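Local structure of collagen adhesin (Staphylococcus aureus, 2F68) at residues L196-L201 and I231-T236; N211-Q216 and E223-G228; G157-L160 and H166-W169; S150-K155 and K182-K187; D88-T93 and A108-Q113. The protein binds collagen on the surface of Staphylococcus aureus, probably by wrapping its two domains around the collagen triple helix in a "collagen hug". One frame throughout, in Å; residues are numbered along the deposited sequence.

Contact 1 of 5, residues L196-L201 and I231-T236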
# COMPACT_ATOMS: atom_id res chain seq x y z
N LEU A 196 -11.03 -7.51 10.21
CA LEU A 196 -11.66 -6.20 10.07
C LEU A 196 -11.57 -5.35 11.34
O LEU A 196 -11.90 -5.82 12.43
CB LEU A 196 -13.12 -6.36 9.62
CG LEU A 196 -14.12 -5.20 9.72
CD1 LEU A 196 -13.74 -4.04 8.80
CD2 LEU A 196 -15.52 -5.69 9.40
N ASP A 197 -11.13 -4.11 11.18
CA ASP A 197 -11.14 -3.13 12.26
C ASP A 197 -12.39 -2.27 12.11
O ASP A 197 -12.50 -1.48 11.17
CB ASP A 197 -9.86 -2.28 12.22
CG ASP A 197 -9.58 -1.58 13.55
OD1 ASP A 197 -10.49 -1.47 14.40
OD2 ASP A 197 -8.43 -1.14 13.75
N LEU A 198 -13.32 -2.44 13.04
CA LEU A 198 -14.62 -1.77 13.00
C LEU A 198 -14.53 -0.26 13.21
O LEU A 198 -15.34 0.50 12.66
CB LEU A 198 -15.58 -2.40 14.02
CG LEU A 198 -17.04 -1.96 14.09
CD1 LEU A 198 -17.79 -2.26 12.79
CD2 LEU A 198 -17.74 -2.61 15.27
N SER A 199 -13.55 0.17 14.00
CA SER A 199 -13.35 1.58 14.32
C SER A 199 -12.86 2.42 13.14
O SER A 199 -12.98 3.65 13.15
CB SER A 199 -12.39 1.73 15.50
OG SER A 199 -11.12 1.16 15.21
N THR A 200 -12.33 1.75 12.12
CA THR A 200 -11.78 2.42 10.94
C THR A 200 -12.73 2.36 9.74
O THR A 200 -12.29 2.37 8.59
CB THR A 200 -10.40 1.84 10.54
OG1 THR A 200 -10.52 0.43 10.33
CG2 THR A 200 -9.36 2.12 11.61
N LEU A 201 -14.03 2.33 10.01
CA LEU A 201 -15.06 2.20 8.97
C LEU A 201 -15.17 3.47 8.12
O LEU A 201 -14.54 3.57 7.08
CB LEU A 201 -16.41 1.81 9.59
CG LEU A 201 -17.46 1.01 8.80
CD1 LEU A 201 -18.15 1.83 7.71
CD2 LEU A 201 -16.89 -0.29 8.21
N ILE A 231 -26.03 -1.01 8.02
CA ILE A 231 -24.70 -1.55 7.78
C ILE A 231 -24.42 -2.64 8.81
O ILE A 231 -23.85 -2.38 9.87
CB ILE A 231 -23.59 -0.46 7.81
CG1 ILE A 231 -23.99 0.75 6.95
CG2 ILE A 231 -22.25 -1.03 7.34
CD1 ILE A 231 -23.16 2.00 7.19
N THR A 232 -24.87 -3.86 8.50
CA THR A 232 -24.71 -5.00 9.39
C THR A 232 -23.29 -5.53 9.32
O THR A 232 -22.80 -5.91 8.25
CB THR A 232 -25.71 -6.14 9.05
OG1 THR A 232 -27.02 -5.59 8.87
CG2 THR A 232 -25.76 -7.17 10.17
N VAL A 233 -22.61 -5.55 10.47
CA VAL A 233 -21.23 -6.00 10.55
C VAL A 233 -21.09 -7.20 11.49
O VAL A 233 -21.42 -7.11 12.68
CB VAL A 233 -20.27 -4.86 11.00
CG1 VAL A 233 -18.84 -5.38 11.12
CG2 VAL A 233 -20.32 -3.69 10.03
N ASP A 234 -20.61 -8.31 10.94
CA ASP A 234 -20.26 -9.48 11.73
C ASP A 234 -18.74 -9.56 11.82
O ASP A 234 -18.07 -10.00 10.88
CB ASP A 234 -20.84 -10.76 11.10
CG ASP A 234 -20.89 -11.93 12.07
OD1 ASP A 234 -19.83 -12.32 12.61
OD2 ASP A 234 -21.99 -12.47 12.29
N ASN A 235 -18.20 -9.12 12.95
CA ASN A 235 -16.75 -9.01 13.16
C ASN A 235 -16.03 -10.36 13.18
O ASN A 235 -14.88 -10.46 12.75
CB ASN A 235 -16.46 -8.23 14.45
CG ASN A 235 -15.00 -7.81 14.56
OD1 ASN A 235 -14.31 -8.18 15.51
ND2 ASN A 235 -14.53 -7.04 13.59
N THR A 236 -16.72 -11.39 13.68
CA THR A 236 -16.16 -12.74 13.75
C THR A 236 -16.10 -13.39 12.37
O THR A 236 -15.11 -14.05 12.03
CB THR A 236 -16.97 -13.64 14.72
OG1 THR A 236 -17.26 -12.91 15.92
CG2 THR A 236 -16.20 -14.90 15.07

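Contact 2 of 5, residues N211-Q216 and E223-G228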
# COMPACT_ATOMS: atom_id res chain seq x y z
N ASN A 211 -22.63 14.30 3.25
CA ASN A 211 -22.07 14.23 4.61
C ASN A 211 -21.01 13.13 4.75
O ASN A 211 -21.06 12.11 4.06
CB ASN A 211 -23.18 14.02 5.65
CG ASN A 211 -23.76 15.33 6.16
OD1 ASN A 211 -24.97 15.53 6.15
ND2 ASN A 211 -22.89 16.23 6.61
N TYR A 212 -20.06 13.36 5.66
CA TYR A 212 -19.01 12.39 5.96
C TYR A 212 -19.15 11.87 7.39
O TYR A 212 -19.06 12.64 8.35
CB TYR A 212 -17.63 13.01 5.73
CG TYR A 212 -16.46 12.06 5.96
CD1 TYR A 212 -16.22 11.00 5.09
CD2 TYR A 212 -15.59 12.25 7.03
CE1 TYR A 212 -15.15 10.13 5.30
CE2 TYR A 212 -14.52 11.39 7.25
CZ TYR A 212 -14.30 10.34 6.38
OH TYR A 212 -13.24 9.49 6.58
N TYR A 213 -19.39 10.57 7.51
CA TYR A 213 -19.60 9.94 8.82
C TYR A 213 -18.39 9.10 9.20
O TYR A 213 -18.07 8.11 8.54
CB TYR A 213 -20.87 9.07 8.79
CG TYR A 213 -22.11 9.79 8.31
CD1 TYR A 213 -22.89 10.54 9.19
CD2 TYR A 213 -22.50 9.72 6.97
CE1 TYR A 213 -24.03 11.20 8.75
CE2 TYR A 213 -23.64 10.39 6.52
CZ TYR A 213 -24.40 11.12 7.42
OH TYR A 213 -25.52 11.78 6.98
N SER A 214 -17.71 9.51 10.27
CA SER A 214 -16.49 8.84 10.73
C SER A 214 -16.46 8.65 12.24
O SER A 214 -17.23 9.27 12.98
CB SER A 214 -15.25 9.63 10.27
OG SER A 214 -14.06 8.94 10.60
N GLY A 215 -15.56 7.78 12.70
CA GLY A 215 -15.37 7.52 14.13
C GLY A 215 -16.05 6.26 14.61
O GLY A 215 -16.33 5.35 13.82
N GLN A 216 -16.31 6.20 15.91
CA GLN A 216 -16.98 5.06 16.54
C GLN A 216 -18.48 5.09 16.28
O GLN A 216 -19.13 4.04 16.20
CB GLN A 216 -16.69 5.03 18.04
CG GLN A 216 -17.03 3.72 18.74
CD GLN A 216 -16.13 2.56 18.33
OE1 GLN A 216 -14.92 2.73 18.15
NE2 GLN A 216 -16.72 1.38 18.17
N GLU A 223 -27.16 5.49 10.05
CA GLU A 223 -28.48 4.84 10.13
C GLU A 223 -29.57 5.78 10.66
O GLU A 223 -30.75 5.58 10.38
CB GLU A 223 -28.40 3.57 10.97
CG GLU A 223 -27.63 2.43 10.31
CD GLU A 223 -27.55 1.17 11.17
OE1 GLU A 223 -28.26 1.09 12.20
OE2 GLU A 223 -26.78 0.25 10.81
N LYS A 224 -29.16 6.79 11.43
CA LYS A 224 -30.08 7.79 11.95
C LYS A 224 -30.43 8.85 10.91
O LYS A 224 -31.58 9.26 10.79
CB LYS A 224 -29.51 8.46 13.21
CG LYS A 224 -29.67 7.63 14.48
CD LYS A 224 -29.07 8.34 15.68
CE LYS A 224 -29.21 7.52 16.95
NZ LYS A 224 -30.62 7.43 17.42
N ALA A 225 -29.42 9.29 10.15
CA ALA A 225 -29.60 10.28 9.09
C ALA A 225 -30.32 9.68 7.88
O ALA A 225 -31.06 10.37 7.18
CB ALA A 225 -28.27 10.87 8.67
N PHE A 226 -30.10 8.38 7.66
CA PHE A 226 -30.79 7.65 6.60
C PHE A 226 -31.62 6.51 7.21
O PHE A 226 -31.10 5.41 7.41
CB PHE A 226 -29.79 7.10 5.58
CG PHE A 226 -28.88 8.14 4.98
CD1 PHE A 226 -29.31 8.96 3.95
CD2 PHE A 226 -27.58 8.29 5.46
CE1 PHE A 226 -28.47 9.92 3.39
CE2 PHE A 226 -26.73 9.25 4.91
CZ PHE A 226 -27.17 10.07 3.88
N PRO A 227 -32.90 6.79 7.53
CA PRO A 227 -33.78 5.75 8.08
C PRO A 227 -34.08 4.65 7.06
O PRO A 227 -34.41 4.94 5.91
CB PRO A 227 -35.06 6.52 8.44
CG PRO A 227 -35.03 7.74 7.59
CD PRO A 227 -33.58 8.09 7.41
N GLY A 228 -33.95 3.40 7.49
CA GLY A 228 -34.10 2.25 6.60
C GLY A 228 -32.76 1.63 6.24
O GLY A 228 -32.70 0.44 5.90

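Contact 3 of 5, residues G157-L160 and H166-W169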
# COMPACT_ATOMS: atom_id res chain seq x y z
N GLY A 157 -9.03 -1.52 -3.45
CA GLY A 157 -8.23 -1.43 -2.23
C GLY A 157 -6.74 -1.32 -2.48
O GLY A 157 -6.26 -1.66 -3.56
N ASP A 158 -6.01 -0.84 -1.47
CA ASP A 158 -4.56 -0.69 -1.56
C ASP A 158 -3.89 -0.77 -0.18
O ASP A 158 -4.56 -0.80 0.85
CB ASP A 158 -4.19 0.63 -2.26
CG ASP A 158 -4.71 1.86 -1.53
OD1 ASP A 158 -4.07 2.27 -0.54
OD2 ASP A 158 -5.73 2.42 -1.97
N MET A 159 -2.56 -0.82 -0.19
CA MET A 159 -1.77 -0.81 1.04
C MET A 159 -0.94 0.46 1.12
O MET A 159 -0.23 0.81 0.18
CB MET A 159 -0.88 -2.05 1.11
CG MET A 159 -0.36 -2.38 2.51
SD MET A 159 0.71 -3.84 2.56
CE MET A 159 -0.47 -5.15 2.24
N LEU A 160 -1.04 1.16 2.25
CA LEU A 160 -0.30 2.40 2.48
C LEU A 160 1.19 2.17 2.71
O LEU A 160 1.57 1.24 3.43
CB LEU A 160 -0.91 3.18 3.65
CG LEU A 160 -1.57 4.55 3.40
CD1 LEU A 160 -2.25 4.65 2.04
CD2 LEU A 160 -2.54 4.88 4.53
N HIS A 166 -1.88 -2.91 7.65
CA HIS A 166 -3.30 -2.78 7.30
C HIS A 166 -3.53 -2.76 5.79
O HIS A 166 -2.69 -2.28 5.03
CB HIS A 166 -3.89 -1.52 7.93
CG HIS A 166 -4.06 -1.61 9.42
ND1 HIS A 166 -3.08 -1.23 10.31
CD2 HIS A 166 -5.10 -2.04 10.17
CE1 HIS A 166 -3.51 -1.42 11.54
NE2 HIS A 166 -4.73 -1.91 11.48
N VAL A 167 -4.68 -3.30 5.38
CA VAL A 167 -5.10 -3.25 3.98
C VAL A 167 -6.39 -2.44 3.87
O VAL A 167 -7.41 -2.78 4.47
CB VAL A 167 -5.32 -4.67 3.38
CG1 VAL A 167 -5.68 -4.58 1.91
CG2 VAL A 167 -4.08 -5.54 3.57
N ARG A 168 -6.32 -1.34 3.12
CA ARG A 168 -7.47 -0.47 2.90
C ARG A 168 -8.45 -1.09 1.91
O ARG A 168 -8.04 -1.83 1.02
CB ARG A 168 -7.02 0.90 2.39
CG ARG A 168 -6.04 1.64 3.29
CD ARG A 168 -5.38 2.78 2.54
NE ARG A 168 -6.22 3.98 2.49
CZ ARG A 168 -6.13 4.92 1.55
NH1 ARG A 168 -5.25 4.82 0.56
NH2 ARG A 168 -6.94 5.97 1.59
N TRP A 169 -9.73 -0.80 2.09
CA TRP A 169 -10.78 -1.27 1.19
C TRP A 169 -11.79 -0.16 0.92
O TRP A 169 -12.12 0.61 1.82
CB TRP A 169 -11.48 -2.50 1.76
CG TRP A 169 -10.59 -3.70 1.92
CD1 TRP A 169 -10.12 -4.21 3.10
CD2 TRP A 169 -10.05 -4.52 0.88
NE1 TRP A 169 -9.33 -5.31 2.85
CE2 TRP A 169 -9.27 -5.52 1.50
CE3 TRP A 169 -10.16 -4.52 -0.52
CZ2 TRP A 169 -8.59 -6.51 0.77
CZ3 TRP A 169 -9.48 -5.50 -1.24
CH2 TRP A 169 -8.71 -6.48 -0.59
O HOH W 1 -2.28 0.30 4.63

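Contact 4 of 5, residues S150-K155 and K182-K187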
# COMPACT_ATOMS: atom_id res chain seq x y z
N SER A 150 -17.09 6.18 -14.64
CA SER A 150 -17.14 5.06 -13.69
C SER A 150 -18.46 4.29 -13.79
O SER A 150 -19.48 4.84 -14.22
CB SER A 150 -16.94 5.57 -12.26
OG SER A 150 -15.67 6.18 -12.11
N VAL A 151 -18.42 3.02 -13.39
CA VAL A 151 -19.63 2.19 -13.30
C VAL A 151 -20.42 2.53 -12.03
O VAL A 151 -19.97 3.34 -11.21
CB VAL A 151 -19.29 0.67 -13.33
CG1 VAL A 151 -18.81 0.26 -14.72
CG2 VAL A 151 -18.26 0.31 -12.26
N PHE A 152 -21.60 1.93 -11.88
CA PHE A 152 -22.44 2.14 -10.71
C PHE A 152 -21.71 1.75 -9.43
O PHE A 152 -21.50 2.58 -8.54
CB PHE A 152 -23.76 1.36 -10.83
CG PHE A 152 -24.72 1.60 -9.69
CD1 PHE A 152 -25.68 2.60 -9.77
CD2 PHE A 152 -24.66 0.83 -8.54
CE1 PHE A 152 -26.57 2.83 -8.73
CE2 PHE A 152 -25.55 1.04 -7.48
CZ PHE A 152 -26.51 2.05 -7.58
N TYR A 153 -21.33 0.47 -9.34
CA TYR A 153 -20.63 -0.04 -8.16
C TYR A 153 -19.39 -0.84 -8.54
O TYR A 153 -19.45 -1.76 -9.36
CB TYR A 153 -21.58 -0.89 -7.30
CG TYR A 153 -20.90 -1.64 -6.17
CD1 TYR A 153 -20.45 -0.97 -5.04
CD2 TYR A 153 -20.71 -3.02 -6.24
CE1 TYR A 153 -19.82 -1.65 -4.00
CE2 TYR A 153 -20.09 -3.71 -5.21
CZ TYR A 153 -19.65 -3.02 -4.09
OH TYR A 153 -19.03 -3.70 -3.07
N TYR A 154 -18.27 -0.48 -7.91
CA TYR A 154 -17.03 -1.24 -8.03
C TYR A 154 -16.28 -1.21 -6.69
O TYR A 154 -16.44 -0.28 -5.90
CB TYR A 154 -16.14 -0.70 -9.16
CG TYR A 154 -15.43 0.60 -8.86
CD1 TYR A 154 -16.06 1.83 -9.05
CD2 TYR A 154 -14.11 0.60 -8.40
CE1 TYR A 154 -15.41 3.03 -8.78
CE2 TYR A 154 -13.45 1.80 -8.12
CZ TYR A 154 -14.11 3.00 -8.31
OH TYR A 154 -13.45 4.18 -8.04
N LYS A 155 -15.47 -2.24 -6.45
CA LYS A 155 -14.73 -2.36 -5.20
C LYS A 155 -13.23 -2.39 -5.45
O LYS A 155 -12.74 -3.12 -6.33
CB LYS A 155 -15.18 -3.61 -4.45
CG LYS A 155 -14.79 -3.63 -2.97
CD LYS A 155 -15.35 -4.85 -2.25
CE LYS A 155 -14.77 -6.16 -2.77
NZ LYS A 155 -13.28 -6.16 -2.80
N LYS A 182 -34.89 0.63 -7.16
CA LYS A 182 -35.00 -0.30 -6.04
C LYS A 182 -33.94 -0.05 -4.97
O LYS A 182 -33.05 0.78 -5.15
CB LYS A 182 -34.95 -1.76 -6.53
CG LYS A 182 -33.71 -2.12 -7.35
CD LYS A 182 -33.70 -3.60 -7.74
CE LYS A 182 -33.25 -4.49 -6.59
NZ LYS A 182 -33.24 -5.93 -6.98
N ASP A 183 -34.04 -0.78 -3.86
CA ASP A 183 -33.10 -0.66 -2.75
C ASP A 183 -31.75 -1.29 -3.08
O ASP A 183 -31.69 -2.42 -3.58
CB ASP A 183 -33.67 -1.29 -1.47
CG ASP A 183 -34.90 -0.55 -0.95
OD1 ASP A 183 -35.36 0.42 -1.60
OD2 ASP A 183 -35.40 -0.93 0.13
N ILE A 184 -30.67 -0.56 -2.80
CA ILE A 184 -29.31 -1.04 -3.06
C ILE A 184 -28.85 -1.98 -1.95
O ILE A 184 -28.87 -1.62 -0.77
CB ILE A 184 -28.31 0.13 -3.22
CG1 ILE A 184 -28.85 1.20 -4.18
CG2 ILE A 184 -26.95 -0.39 -3.70
CD1 ILE A 184 -28.18 2.56 -4.06
N THR A 185 -28.45 -3.19 -2.34
CA THR A 185 -28.00 -4.20 -1.39
C THR A 185 -26.59 -4.68 -1.74
O THR A 185 -26.35 -5.19 -2.84
CB THR A 185 -28.97 -5.40 -1.33
OG1 THR A 185 -30.32 -4.93 -1.20
CG2 THR A 185 -28.65 -6.30 -0.14
N ILE A 186 -25.67 -4.51 -0.80
CA ILE A 186 -24.28 -4.94 -0.96
C ILE A 186 -23.92 -5.96 0.12
O ILE A 186 -24.03 -5.67 1.31
CB ILE A 186 -23.28 -3.74 -0.92
CG1 ILE A 186 -23.75 -2.57 -1.80
CG2 ILE A 186 -21.86 -4.20 -1.26
CD1 ILE A 186 -23.81 -2.87 -3.31
N LYS A 187 -23.50 -7.15 -0.31
CA LYS A 187 -23.08 -8.20 0.62
C LYS A 187 -21.58 -8.47 0.49
O LYS A 187 -21.14 -9.19 -0.41
CB LYS A 187 -23.89 -9.48 0.39
CG LYS A 187 -25.34 -9.39 0.84
CD LYS A 187 -26.04 -10.74 0.72
CE LYS A 187 -27.50 -10.64 1.14
NZ LYS A 187 -28.20 -11.95 1.01

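Contact 5 of 5, residues D88-T93 and A108-Q113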
# COMPACT_ATOMS: atom_id res chain seq x y z
N ASP A 88 10.18 7.69 3.00
CA ASP A 88 11.07 8.76 2.57
C ASP A 88 12.53 8.34 2.38
O ASP A 88 13.34 9.10 1.86
CB ASP A 88 10.98 9.95 3.53
CG ASP A 88 9.61 10.62 3.52
OD1 ASP A 88 8.90 10.53 2.50
OD2 ASP A 88 9.25 11.24 4.54
N GLY A 89 12.86 7.12 2.81
CA GLY A 89 14.23 6.60 2.68
C GLY A 89 14.42 5.17 3.14
O GLY A 89 13.58 4.61 3.85
N ALA A 90 15.52 4.56 2.71
CA ALA A 90 15.89 3.21 3.11
C ALA A 90 17.30 3.20 3.69
O ALA A 90 18.23 3.74 3.09
CB ALA A 90 15.78 2.25 1.94
N THR A 91 17.46 2.58 4.87
CA THR A 91 18.73 2.59 5.58
C THR A 91 19.18 1.18 5.97
O THR A 91 18.42 0.41 6.56
CB THR A 91 18.66 3.50 6.84
OG1 THR A 91 18.02 4.74 6.51
CG2 THR A 91 20.06 3.79 7.38
N ILE A 92 20.43 0.87 5.64
CA ILE A 92 21.06 -0.40 6.01
C ILE A 92 22.07 -0.16 7.12
O ILE A 92 23.13 0.43 6.89
CB ILE A 92 21.78 -1.07 4.80
CG1 ILE A 92 20.86 -1.13 3.56
CG2 ILE A 92 22.33 -2.45 5.18
CD1 ILE A 92 19.60 -1.99 3.71
N THR A 93 21.74 -0.61 8.33
CA THR A 93 22.60 -0.39 9.50
C THR A 93 23.25 -1.69 9.97
O THR A 93 22.57 -2.70 10.18
CB THR A 93 21.81 0.26 10.66
OG1 THR A 93 21.01 1.34 10.16
CG2 THR A 93 22.75 0.79 11.74
N ALA A 108 19.94 -5.59 -0.78
CA ALA A 108 18.70 -5.12 -0.17
C ALA A 108 17.63 -4.91 -1.23
O ALA A 108 17.70 -3.97 -2.03
CB ALA A 108 18.94 -3.84 0.61
N GLU A 109 16.64 -5.80 -1.24
CA GLU A 109 15.56 -5.76 -2.22
C GLU A 109 14.24 -5.37 -1.56
O GLU A 109 13.80 -6.03 -0.61
CB GLU A 109 15.43 -7.11 -2.94
CG GLU A 109 14.75 -7.04 -4.29
CD GLU A 109 14.73 -8.38 -5.02
OE1 GLU A 109 14.46 -9.42 -4.38
OE2 GLU A 109 14.98 -8.39 -6.24
N PHE A 110 13.61 -4.31 -2.06
CA PHE A 110 12.36 -3.79 -1.49
C PHE A 110 11.49 -3.11 -2.55
O PHE A 110 11.99 -2.65 -3.57
CB PHE A 110 12.64 -2.83 -0.32
CG PHE A 110 13.57 -1.70 -0.67
CD1 PHE A 110 13.07 -0.49 -1.17
CD2 PHE A 110 14.94 -1.82 -0.48
CE1 PHE A 110 13.93 0.56 -1.48
CE2 PHE A 110 15.81 -0.78 -0.79
CZ PHE A 110 15.30 0.42 -1.29
N GLU A 111 10.18 -3.06 -2.29
CA GLU A 111 9.22 -2.47 -3.22
C GLU A 111 8.86 -1.04 -2.84
O GLU A 111 8.73 -0.71 -1.65
CB GLU A 111 7.95 -3.32 -3.29
CG GLU A 111 8.15 -4.70 -3.93
CD GLU A 111 6.87 -5.52 -3.99
OE1 GLU A 111 6.79 -6.41 -4.86
OE2 GLU A 111 5.95 -5.28 -3.18
N VAL A 112 8.69 -0.19 -3.85
CA VAL A 112 8.30 1.22 -3.66
C VAL A 112 7.11 1.59 -4.55
O VAL A 112 6.81 0.90 -5.52
CB VAL A 112 9.49 2.20 -3.91
CG1 VAL A 112 10.63 1.96 -2.93
CG2 VAL A 112 9.99 2.11 -5.35
N GLN A 113 6.45 2.70 -4.21
CA GLN A 113 5.32 3.21 -4.99
C GLN A 113 5.69 4.52 -5.68
O GLN A 113 6.21 5.44 -5.04
CB GLN A 113 4.09 3.39 -4.10
CG GLN A 113 2.79 3.61 -4.87
CD GLN A 113 1.59 3.83 -3.96
OE1 GLN A 113 1.69 4.49 -2.92
NE2 GLN A 113 0.44 3.29 -4.35

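Contact 1 of 5, residues L196-L201 and I231-T236
Strand 194-207 of the collagen-binding domain is irregular here, and its L196 and L198 meet V233 and N235 of strand 230-234 and the turn that follows. The two segments belong to different sheets of this beta-rich domain. V233 is the apolar centre. Its CG1 lies 3.8 Å from CD2 of L196 and 3.7 Å from CD1 of L198. The two leucine methyls come to CG1 from directions roughly at right angles. CG2 of V233 is 4.0 Å from CD1 of L198, so CD1 of L198 touches both branches of V233. Both leucines cross V233 at a slant. L198 also touches I219 of helix 218-225, while L196 packs on I240 and Y258.

The turn adds polar links. L196 N bonds to OD1 of N238, and the backbone O of N235 accepts from NE2 of Q195. Within segment 196-201, OG of S199 closes a short local bond back to OD1 of D197, at 2.8 Å. N235 has CG anti to its own backbone nitrogen (chi1 -167°), and this carries the amide across to the other segment. Its ND2 donates to O of L196 at 3.1 Å. The acceptor lies nearly in the N235 amide plane, whereas ND2 stands 38° above the carbonyl plane of L196.

Contact 2 of 5, residues N211-Q216 and E223-G228
Y213 and F226 share the same first torsion: each CG is anti to its carbonyl carbon and beside its backbone nitrogen (chi1 -53° and -54°). This sends the two rings toward one another, and they meet at a slant. The touching part of Y213 is the hydroxyl end of its ring. OH lies 3.5 Å from CE2 of F226, and CE2 of Y213 is 3.7 Å from that same atom. The methyl group of A225 comes to the same end of the tyrosine, with CB 3.4 Å from OH and 4.1 Å from CZ. The tyrosine tip therefore rests against two neighbouring residues at once. Neither ring is stacked on the other.

The phenylalanine is the buried partner. Its ring also meets the rings of F222 and Y248. Helix 218-225 ends at A225, and F226 follows it in the loop. The contact is small and wholly made by van der Waals touch at the carbon atoms and the tyrosine oxygen. The backbone of Y213 bonds to I203 and that of N211 to V205, both on strand 194-207. The arrangement is that of a beta hairpin, strands 194-207 and 211-213, whose outer strand packs against the end of the helix that follows it in the collagen-binding domain.

Contact 3 of 5, residues G157-L160 and H166-W169
The carbonyl oxygen of H166, which CG of M159 approaches to 3.4 Å, accepts a hydrogen bond of 2.6 Å from a water. The water in turn accepts from N of L160 at 2.8 Å, so it bridges L160 and H166. Elsewhere the backbones bond directly. N of R168 donates to O of D158 at 2.9 Å. The return bond from N of D158 to O of R168 is weak. Together they make D158 and R168 a hydrogen-bonded antiparallel pair, which joins segment 157-160 to strand 166-173.

The same two residues also pair through their side chains. They lie alongside each other and point the same way. NH1 of R168 reaches the syn lone pair of D158 OD1 at 3.0 Å, and the carboxylate and guanidinium planes are 70° apart. CD1 of L160 presses on NH1 from another direction, at 3.3 Å. CE of M159 touches CG2 of V167, and CA of G157 lies near CE3 of W169.

W169 is fixed elsewhere, its NE1 bonding to OG1 of T260. D158 and R168 are thus linked through both backbone and side chains, so the charged pair sits directly on the strand pairing.

Contact 4 of 5, residues S150-K155 and K182-K187
Y153 reaches from just beside strand 154-156 to I186 on strand 184-190, across the space between the two facing sheets of the beta-sandwich that forms the collagen-binding domain. Its CB points toward strand 184-190. CG is anti to the backbone nitrogen (chi1 171°), which turns one face of the ring to I186. The ring itself takes CD1 of I186 over that face. This methyl sits 4.0 Å from the ring centroid and only 1° off the ring normal, a well-centred CH-pi contact. Farther out, CZ of Y153 lies 3.8 Å from CG2 of I186. At the tip, OH approaches the same CG2 to 3.4 Å. The two branches of the isoleucine therefore divide the tyrosine between them, CD1 over the ring and CG2 at the hydroxyl end. The hydroxyl has a polar partner too, a hydrogen bond with OG of S274.

Other rings and strands close in around this pair. F291 meets Y153 edge-to-face, and A276 touches both Y153 and I186. F152 meets I184, two residues earlier on that strand, from the opposite direction. The backbones stay well apart, with CA of Y153 and CA of I186 9.4 Å from each other, so side chains alone span the layer. The F152 ring is also stacked on Y278. Its outermost atom, CZ, meets CD1 of I184 at 3.9 Å, with the methyl at the ring edge and near its plane.

Contact 5 of 5, residues D88-T93 and A108-Q113
Strands 89-94 and 104-116 run in roughly opposite directions and face each other across the core of the Ig-like domain, with CA of A90 9.1 Å from CA of F110 and CA of I92 8.1 Å from CA of A108. These separations leave the join to side chains. It is made by two pairs, and each sets a large residue against an alanine. In the first, the F110 ring reaches across to A90. Its CZ lies 3.7 Å from CB of A90 and CE2 lies 4.1 Å from the same methyl, at a slant to the ring. F110 has CG between its backbone nitrogen and carbonyl carbon (chi1 55°), the crowded position, and this turns the ring toward A90. CG1 of V112, two residues along the same strand, lies at the ring edge and in its plane.

In the second pair the large residue is on the other strand. I92 extends CD1 to CB of A108, 3.7 Å away. Its CG1 is anti to the carbonyl carbon (chi1 -49°), and a bend at chi2 (-64°) sets the direction of the terminal methyl. All four residues are buried.

V54 of strand 50-54 touches both A90 and F110, and M37 of strand 31-40 lies against I92. Strand 89-94 pairs with strands 50-54 and 78-86, while strand 104-116 pairs with strands 31-40 and 62-75 and also with strand 300-307 from the end of the chain.

In the fold
Contact 5 comes first along the chain and lies in the Ig-like domain; the other four lie in the collagen-binding domain. Contacts 4 and 3 close before contacts 1 and 2 open. Contact 3 is nested inside contact 4, and contact 2 inside contact 1. The centres of contacts 1 and 2 are about 15 Å apart, and they touch through E223 and I231. Contacts 1 to 4 all reach the same five-stranded sheet, and contacts 1 and 4 also the six-stranded one. Contact 3 lies nearest the chain's centre; its centre is about 20 Å from that of contact 5. Strand 300-307, the chain's last, joins the sheet of contact 5, consistent with a latch closing the two domains around collagen.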